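Local structure of probable enoyl-CoA hydratase/isomerase (Pseudomonas aeruginosa PAO1, 5WYD) at residues E53-V65 against F102-A114. The protein probably acts as a crotonase-family enoyl-CoA hydratase/isomerase with hydro-lyase activity, and has been implicated in biosynthesis of the diffusible signal factor. The protein carries 1 engineered substitution. Residues are numbered along the deposited sequence; the frame is centred on the assembly and turned at random.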
ATOM      1  N   GLU A  53     -16.784 -14.393  18.979  1.00 24.49           N
ATOM      2  CA  GLU A  53     -16.001 -15.592  18.730  1.00 36.50           C
ATOM      3  C   GLU A  53     -16.833 -16.848  18.877  1.00 38.01           C
ATOM      4  O   GLU A  53     -16.655 -17.808  18.121  1.00 41.99           O
ATOM      5  CB  GLU A  53     -14.820 -15.652  19.665  1.00 37.77           C
ATOM      6  CG  GLU A  53     -13.973 -14.427  19.588  1.00 26.32           C
ATOM      7  CD  GLU A  53     -12.849 -14.504  20.562  1.00 37.37           C
ATOM      8  OE1 GLU A  53     -12.777 -15.529  21.272  1.00 47.87           O
ATOM      9  OE2 GLU A  53     -12.072 -13.537  20.658  1.00 46.26           O
ATOM     10  N   HIS A  54     -17.697 -16.890  19.888  1.00 41.18           N
ATOM     11  CA  HIS A  54     -18.563 -18.044  20.042  1.00 34.58           C
ATOM     12  C   HIS A  54     -19.501 -18.147  18.856  1.00 30.68           C
ATOM     13  O   HIS A  54     -19.762 -19.243  18.349  1.00 35.49           O
ATOM     14  CB  HIS A  54     -19.346 -17.913  21.343  1.00 49.45           C
ATOM     15  CG  HIS A  54     -18.540 -18.239  22.561  1.00 68.63           C
ATOM     16  ND1 HIS A  54     -17.624 -17.356  23.090  1.00 64.18           N
ATOM     17  CD2 HIS A  54     -18.531 -19.326  23.370  1.00 73.42           C
ATOM     18  CE1 HIS A  54     -17.070 -17.893  24.162  1.00 67.90           C
ATOM     19  NE2 HIS A  54     -17.606 -19.084  24.359  1.00 68.73           N
ATOM     20  N   LEU A  55     -20.016 -16.999  18.407  1.00 29.83           N
ATOM     21  CA  LEU A  55     -20.933 -16.971  17.279  1.00 35.94           C
ATOM     22  C   LEU A  55     -20.245 -17.453  16.010  1.00 37.29           C
ATOM     23  O   LEU A  55     -20.795 -18.266  15.250  1.00 32.72           O
ATOM     24  CB  LEU A  55     -21.453 -15.549  17.102  1.00 33.83           C
ATOM     25  CG  LEU A  55     -22.268 -14.992  18.264  1.00 33.70           C
ATOM     26  CD1 LEU A  55     -22.780 -13.604  17.935  1.00 23.67           C
ATOM     27  CD2 LEU A  55     -23.388 -15.936  18.687  1.00 31.59           C
ATOM     28  N   ASN A  56     -19.005 -17.016  15.815  1.00 35.77           N
ATOM     29  CA  ASN A  56     -18.242 -17.459  14.664  1.00 30.15           C
ATOM     30  C   ASN A  56     -18.084 -18.956  14.670  1.00 40.30           C
ATOM     31  O   ASN A  56     -18.022 -19.578  13.615  1.00 58.75           O
ATOM     32  CB  ASN A  56     -16.874 -16.815  14.673  1.00 31.45           C
ATOM     33  CG  ASN A  56     -16.925 -15.412  14.244  1.00 44.01           C
ATOM     34  OD1 ASN A  56     -16.094 -14.597  14.617  1.00 65.89           O
ATOM     35  ND2 ASN A  56     -17.918 -15.105  13.440  1.00 43.07           N
ATOM     36  N   ARG A  57     -17.898 -19.541  15.841  1.00 40.20           N
ATOM     37  CA  ARG A  57     -17.775 -20.986  15.905  1.00 47.96           C
ATOM     38  C   ARG A  57     -19.078 -21.692  15.540  1.00 50.21           C
ATOM     39  O   ARG A  57     -19.050 -22.729  14.870  1.00 59.54           O
ATOM     40  CB  ARG A  57     -17.302 -21.394  17.287  1.00 54.16           C
ATOM     41  CG  ARG A  57     -15.915 -20.879  17.597  1.00 61.43           C
ATOM     42  CD  ARG A  57     -15.395 -21.545  18.857  1.00 61.18           C
ATOM     43  NE  ARG A  57     -14.109 -21.005  19.270  1.00 71.90           N
ATOM     44  CZ  ARG A  57     -13.970 -20.027  20.162  1.00 73.47           C
ATOM     45  NH1 ARG A  57     -15.042 -19.486  20.728  1.00 62.78           N
ATOM     46  NH2 ARG A  57     -12.761 -19.584  20.487  1.00 75.17           N
ATOM     47  N   ASP A  58     -20.224 -21.168  15.976  1.00 40.74           N
ATOM     48  CA  ASP A  58     -21.481 -21.847  15.702  1.00 33.24           C
ATOM     49  C   ASP A  58     -21.877 -21.739  14.238  1.00 35.83           C
ATOM     50  O   ASP A  58     -21.979 -20.633  13.697  1.00 45.88           O
ATOM     51  CB  ASP A  58     -22.585 -21.271  16.564  1.00 33.43           C
ATOM     52  CG  ASP A  58     -23.798 -22.130  16.546  1.00 30.22           C
ATOM     53  OD1 ASP A  58     -23.876 -23.013  15.664  1.00 28.87           O
ATOM     54  OD2 ASP A  58     -24.661 -21.956  17.428  1.00 44.55           O
ATOM     55  N   ASP A  59     -22.222 -22.873  13.624  1.00 41.81           N
ATOM     56  CA  ASP A  59     -22.622 -22.867  12.220  1.00 33.94           C
ATOM     57  C   ASP A  59     -24.111 -22.658  12.043  1.00 47.89           C
ATOM     58  O   ASP A  59     -24.568 -22.485  10.905  1.00 48.44           O
ATOM     59  CB  ASP A  59     -22.237 -24.176  11.539  1.00 35.41           C
ATOM     60  CG  ASP A  59     -20.762 -24.424  11.584  1.00 55.30           C
ATOM     61  OD1 ASP A  59     -20.054 -23.589  12.178  1.00 58.44           O
ATOM     62  OD2 ASP A  59     -20.303 -25.427  11.008  1.00 76.41           O
ATOM     63  N   ASP A  60     -24.859 -22.630  13.139  1.00 48.72           N
ATOM     64  CA  ASP A  60     -26.299 -22.451  13.158  1.00 50.80           C
ATOM     65  C   ASP A  60     -26.691 -20.997  13.054  1.00 39.81           C
ATOM     66  O   ASP A  60     -27.872 -20.676  13.150  1.00 45.20           O
ATOM     67  CB  ASP A  60     -26.878 -23.031  14.446  1.00 52.20           C
ATOM     68  CG  ASP A  60     -28.363 -23.242  14.361  1.00 53.33           C
ATOM     69  OD1 ASP A  60     -28.876 -23.272  13.225  1.00 54.34           O
ATOM     70  OD2 ASP A  60     -29.002 -23.400  15.415  1.00 43.28           O
ATOM     71  N   ILE A  61     -25.735 -20.098  13.054  1.00 41.16           N
ATOM     72  CA  ILE A  61     -26.044 -18.688  12.984  1.00 49.77           C
ATOM     73  C   ILE A  61     -25.527 -18.097  11.689  1.00 46.82           C
ATOM     74  O   ILE A  61     -24.323 -18.155  11.407  1.00 49.30           O
ATOM     75  CB  ILE A  61     -25.480 -17.939  14.181  1.00 45.63           C
ATOM     76  CG1 ILE A  61     -26.202 -18.473  15.397  1.00 53.04           C
ATOM     77  CG2 ILE A  61     -25.704 -16.471  13.950  1.00 45.49           C
ATOM     78  CD1 ILE A  61     -27.709 -18.307  15.278  1.00 60.07           C
ATOM     79  N   TYR A  62     -26.427 -17.514  10.911  1.00 43.26           N
ATOM     80  CA  TYR A  62     -26.023 -16.879   9.681  1.00 29.00           C
ATOM     81  C   TYR A  62     -26.133 -15.374   9.727  1.00 34.12           C
ATOM     82  O   TYR A  62     -25.556 -14.709   8.861  1.00 32.42           O
ATOM     83  CB  TYR A  62     -26.838 -17.408   8.497  1.00 27.72           C
ATOM     84  CG  TYR A  62     -26.944 -18.903   8.454  1.00 37.71           C
ATOM     85  CD1 TYR A  62     -25.844 -19.698   8.721  1.00 27.54           C
ATOM     86  CD2 TYR A  62     -28.118 -19.521   8.057  1.00 37.16           C
ATOM     87  CE1 TYR A  62     -25.926 -21.068   8.655  1.00 30.58           C
ATOM     88  CE2 TYR A  62     -28.205 -20.895   7.979  1.00 47.03           C
ATOM     89  CZ  TYR A  62     -27.100 -21.671   8.282  1.00 37.26           C
ATOM     90  OH  TYR A  62     -27.155 -23.049   8.213  1.00 31.34           O
ATOM     91  N   ALA A  63     -26.849 -14.818  10.697  1.00 28.62           N
ATOM     92  CA  ALA A  63     -27.011 -13.373  10.772  1.00 31.11           C
ATOM     93  C   ALA A  63     -26.890 -12.909  12.212  1.00 28.25           C
ATOM     94  O   ALA A  63     -27.015 -13.700  13.140  1.00 37.93           O
ATOM     95  CB  ALA A  63     -28.346 -12.909  10.177  1.00 31.06           C
ATOM     96  N   LEU A  64     -26.549 -11.634  12.380  1.00 30.21           N
ATOM     97  CA  LEU A  64     -26.446 -10.981  13.678  1.00 21.75           C
ATOM     98  C   LEU A  64     -27.171  -9.642  13.673  1.00 37.02           C
ATOM     99  O   LEU A  64     -27.122  -8.909  12.680  1.00 50.66           O
ATOM    100  CB  LEU A  64     -24.980 -10.798  14.069  1.00 40.80           C
ATOM    101  CG  LEU A  64     -24.515 -10.190  15.385  1.00 41.58           C
ATOM    102  CD1 LEU A  64     -23.059 -10.542  15.521  1.00 36.12           C
ATOM    103  CD2 LEU A  64     -24.668  -8.679  15.441  1.00 46.95           C
ATOM    104  N   VAL A  65     -27.858  -9.340  14.774  1.00 36.66           N
ATOM    105  CA  VAL A  65     -28.548  -8.073  14.977  1.00 33.41           C
ATOM    106  C   VAL A  65     -28.159  -7.539  16.348  1.00 34.42           C
ATOM    107  O   VAL A  65     -27.991  -8.319  17.293  1.00 34.24           O
ATOM    108  CB  VAL A  65     -30.080  -8.220  14.842  1.00 44.17           C
ATOM    109  CG1 VAL A  65     -30.800  -6.898  15.140  1.00 30.63           C
ATOM    110  CG2 VAL A  65     -30.439  -8.728  13.439  1.00 49.36           C
ATOM    111  N   PHE A 102     -14.926  -4.081  18.794  1.00 43.88           N
ATOM    112  CA  PHE A 102     -15.536  -3.617  17.551  1.00 38.45           C
ATOM    113  C   PHE A 102     -14.927  -4.296  16.334  1.00 50.31           C
ATOM    114  O   PHE A 102     -15.640  -4.623  15.377  1.00 59.28           O
ATOM    115  CB  PHE A 102     -15.435  -2.109  17.436  1.00 41.83           C
ATOM    116  CG  PHE A 102     -16.286  -1.384  18.429  1.00 44.45           C
ATOM    117  CD1 PHE A 102     -17.498  -1.911  18.864  1.00 34.22           C
ATOM    118  CD2 PHE A 102     -15.901  -0.164  18.897  1.00 43.14           C
ATOM    119  CE1 PHE A 102     -18.272  -1.230  19.773  1.00 34.45           C
ATOM    120  CE2 PHE A 102     -16.689   0.529  19.769  1.00 39.49           C
ATOM    121  CZ  PHE A 102     -17.862   0.002  20.223  1.00 39.34           C
ATOM    122  N   GLU A 103     -13.616  -4.485  16.328  1.00 39.00           N
ATOM    123  CA  GLU A 103     -13.017  -5.205  15.218  1.00 38.16           C
ATOM    124  C   GLU A 103     -13.549  -6.627  15.154  1.00 40.44           C
ATOM    125  O   GLU A 103     -13.775  -7.165  14.064  1.00 39.76           O
ATOM    126  CB  GLU A 103     -11.518  -5.172  15.368  1.00 45.24           C
ATOM    127  CG  GLU A 103     -10.954  -3.786  15.160  1.00 39.89           C
ATOM    128  CD  GLU A 103      -9.522  -3.747  15.578  1.00 43.94           C
ATOM    129  OE1 GLU A 103      -8.861  -2.696  15.446  1.00 22.54           O
ATOM    130  OE2 GLU A 103      -9.051  -4.810  16.009  1.00 54.96           O
ATOM    131  N   ALA A 104     -13.760  -7.255  16.311  1.00 38.88           N
ATOM    132  CA  ALA A 104     -14.348  -8.589  16.307  1.00 40.62           C
ATOM    133  C   ALA A 104     -15.735  -8.570  15.671  1.00 39.28           C
ATOM    134  O   ALA A 104     -16.073  -9.452  14.871  1.00 38.53           O
ATOM    135  CB  ALA A 104     -14.411  -9.148  17.725  1.00 31.63           C
ATOM    136  N   LEU A 105     -16.545  -7.556  16.001  1.00 31.85           N
ATOM    137  CA  LEU A 105     -17.875  -7.455  15.416  1.00 33.47           C
ATOM    138  C   LEU A 105     -17.774  -7.274  13.915  1.00 39.73           C
ATOM    139  O   LEU A 105     -18.433  -7.984  13.138  1.00 37.96           O
ATOM    140  CB  LEU A 105     -18.609  -6.268  16.048  1.00 41.09           C
ATOM    141  CG  LEU A 105     -19.913  -5.797  15.400  1.00 40.02           C
ATOM    142  CD1 LEU A 105     -20.936  -6.923  15.396  1.00 24.82           C
ATOM    143  CD2 LEU A 105     -20.470  -4.466  15.988  1.00 25.93           C
ATOM    144  N   ARG A 106     -16.861  -6.395  13.497  1.00 29.51           N
ATOM    145  CA  ARG A 106     -16.618  -6.143  12.090  1.00 38.42           C
ATOM    146  C   ARG A 106     -16.175  -7.408  11.384  1.00 37.82           C
ATOM    147  O   ARG A 106     -16.389  -7.562  10.180  1.00 30.78           O
ATOM    148  CB  ARG A 106     -15.559  -5.062  11.968  1.00 38.08           C
ATOM    149  CG  ARG A 106     -15.017  -4.897  10.585  1.00 38.93           C
ATOM    150  CD  ARG A 106     -13.911  -3.864  10.583  1.00 36.82           C
ATOM    151  NE  ARG A 106     -12.751  -4.237  11.375  1.00 38.95           N
ATOM    152  CZ  ARG A 106     -11.664  -4.791  10.865  1.00 39.24           C
ATOM    153  NH1 ARG A 106     -11.610  -5.033   9.569  1.00 48.63           N
ATOM    154  NH2 ARG A 106     -10.636  -5.097  11.646  1.00 34.70           N
ATOM    155  N   ASP A 107     -15.491  -8.283  12.093  1.00 30.81           N
ATOM    156  CA  ASP A 107     -15.018  -9.523  11.519  1.00 44.14           C
ATOM    157  C   ASP A 107     -15.988 -10.690  11.706  1.00 46.77           C
ATOM    158  O   ASP A 107     -15.607 -11.832  11.432  1.00 48.50           O
ATOM    159  CB  ASP A 107     -13.659  -9.866  12.111  1.00 40.42           C
ATOM    160  CG  ASP A 107     -12.591  -8.926  11.649  1.00 49.14           C
ATOM    161  OD1 ASP A 107     -12.858  -8.118  10.737  1.00 43.34           O
ATOM    162  OD2 ASP A 107     -11.483  -8.977  12.216  1.00 64.78           O
ATOM    163  N   PHE A 108     -17.209 -10.454  12.192  1.00 47.99           N
ATOM    164  CA  PHE A 108     -18.139 -11.566  12.323  1.00 41.01           C
ATOM    165  C   PHE A 108     -18.345 -12.183  10.945  1.00 48.77           C
ATOM    166  O   PHE A 108     -18.570 -11.466   9.966  1.00 53.28           O
ATOM    167  CB  PHE A 108     -19.459 -11.078  12.924  1.00 32.22           C
ATOM    168  CG  PHE A 108     -20.559 -12.099  12.858  1.00 42.68           C
ATOM    169  CD1 PHE A 108     -20.325 -13.398  13.218  1.00 33.92           C
ATOM    170  CD2 PHE A 108     -21.831 -11.749  12.477  1.00 38.61           C
ATOM    171  CE1 PHE A 108     -21.327 -14.351  13.151  1.00 45.27           C
ATOM    172  CE2 PHE A 108     -22.837 -12.702  12.413  1.00 34.88           C
ATOM    173  CZ  PHE A 108     -22.579 -13.990  12.751  1.00 33.32           C
ATOM    174  N   ARG A 109     -18.238 -13.512  10.856  1.00 44.14           N
ATOM    175  CA  ARG A 109     -18.332 -14.153   9.543  1.00 43.79           C
ATOM    176  C   ARG A 109     -19.696 -13.937   8.909  1.00 43.92           C
ATOM    177  O   ARG A 109     -19.801 -13.766   7.692  1.00 51.66           O
ATOM    178  CB  ARG A 109     -18.027 -15.644   9.637  1.00 49.79           C
ATOM    179  CG  ARG A 109     -18.858 -16.445  10.605  1.00 33.45           C
ATOM    180  CD  ARG A 109     -18.462 -17.898  10.498  1.00 34.20           C
ATOM    181  NE  ARG A 109     -19.357 -18.731  11.287  1.00 46.04           N
ATOM    182  CZ  ARG A 109     -19.365 -20.057  11.259  1.00 49.37           C
ATOM    183  NH1 ARG A 109     -18.534 -20.722  10.466  1.00 49.52           N
ATOM    184  NH2 ARG A 109     -20.224 -20.713  12.016  1.00 58.83           N
ATOM    185  N   GLY A 110     -20.753 -14.021   9.707  1.00 52.71           N
ATOM    186  CA  GLY A 110     -22.084 -13.726   9.237  1.00 45.17           C
ATOM    187  C   GLY A 110     -22.329 -12.240   9.153  1.00 46.21           C
ATOM    188  O   GLY A 110     -21.514 -11.430   9.575  1.00 63.75           O
ATOM    189  N   VAL A 111     -23.421 -11.881   8.483  1.00 39.09           N
ATOM    190  CA  VAL A 111     -23.795 -10.479   8.362  1.00 34.50           C
ATOM    191  C   VAL A 111     -24.276  -9.941   9.705  1.00 31.79           C
ATOM    192  O   VAL A 111     -25.000 -10.604  10.455  1.00 16.50           O
ATOM    193  CB  VAL A 111     -24.866 -10.298   7.276  1.00 28.93           C
ATOM    194  CG1 VAL A 111     -26.082 -11.067   7.656  1.00 41.38           C
ATOM    195  CG2 VAL A 111     -25.208  -8.840   7.122  1.00 35.51           C
ATOM    196  N   SER A 112     -23.872  -8.725  10.014  1.00 26.53           N
ATOM    197  CA  SER A 112     -24.253  -8.033  11.227  1.00 27.86           C
ATOM    198  C   SER A 112     -25.119  -6.856  10.805  1.00 29.28           C
ATOM    199  O   SER A 112     -24.775  -6.119   9.876  1.00 33.62           O
ATOM    200  CB  SER A 112     -23.020  -7.592  12.028  1.00 31.97           C
ATOM    201  OG  SER A 112     -22.140  -6.752  11.287  1.00 30.11           O
ATOM    202  N   ILE A 113     -26.268  -6.721  11.437  1.00 29.21           N
ATOM    203  CA  ILE A 113     -27.206  -5.658  11.126  1.00 32.24           C
ATOM    204  C   ILE A 113     -27.342  -4.841  12.397  1.00 37.17           C
ATOM    205  O   ILE A 113     -27.606  -5.397  13.470  1.00 48.70           O
ATOM    206  CB  ILE A 113     -28.576  -6.209  10.682  1.00 31.94           C
ATOM    207  CG1 ILE A 113     -28.441  -7.239   9.577  1.00 24.64           C
ATOM    208  CG2 ILE A 113     -29.462  -5.107  10.156  1.00 17.98           C
ATOM    209  CD1 ILE A 113     -29.745  -7.823   9.290  1.00 23.65           C
ATOM    210  N   ALA A 114     -27.199  -3.531  12.273  1.00 27.91           N
ATOM    211  CA  ALA A 114     -27.303  -2.633  13.406  1.00 22.22           C
ATOM    212  C   ALA A 114     -28.673  -1.986  13.375  1.00 32.40           C
ATOM    213  O   ALA A 114     -28.988  -1.255  12.436  1.00 27.05           O
ATOM    214  CB  ALA A 114     -26.226  -1.565  13.323  1.00 23.39           C
TER
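Leu64 joins strand 63-65 to strand 111-114 in parallel register, its N donating to Val111 O (2.7 Å) and its O accepting from Ile113 N (2.7 Å), while the directions of the short strand segments lie 21° apart. On the sheet face that carries Leu64 and Ser112, the Phe108 ring meets Leu64, Leu55 and Ile61. CG of Phe108 is anti to the backbone N (chi1 169°), a torsion that carries the ring over to the other chain segment, where Leu64 CB lies 3.3 Å from Phe108 CE2 and Leu64 CD1 reaches Phe108 CD2. Leu55 CB approaches CE1 of the ring, and Ile61 CG2 meets CZ at the edge. Leu64 CD2 extends the apolar layer to Leu105 CD1 (4.1 Å). The ring thus packs between helix 42-57 and strand 63-65 in the crotonase fold, a spiral of beta-beta-alpha units in which strands 63-68 and 111-116 are parallel neighbours, each preceded by a helix, 42-57 and 88-106. Across the other sheet face, Ala63 CB touches Val111 CG1 at 3.9 Å and Val65 packs on Ile113, with helix 200-211 lying against all four. At the outer end, Arg109 reaches with an extended chain past the end of helix 42-57. Its NH2 makes a salt bridge with Asp59 OD1, the N-H...O hydrogen bond nearly straight (2.9 Å, 171°); OD1 lies close to the guanidinium plane but is met on its anti side, out of the carboxylate plane, the two planes being 56° apart.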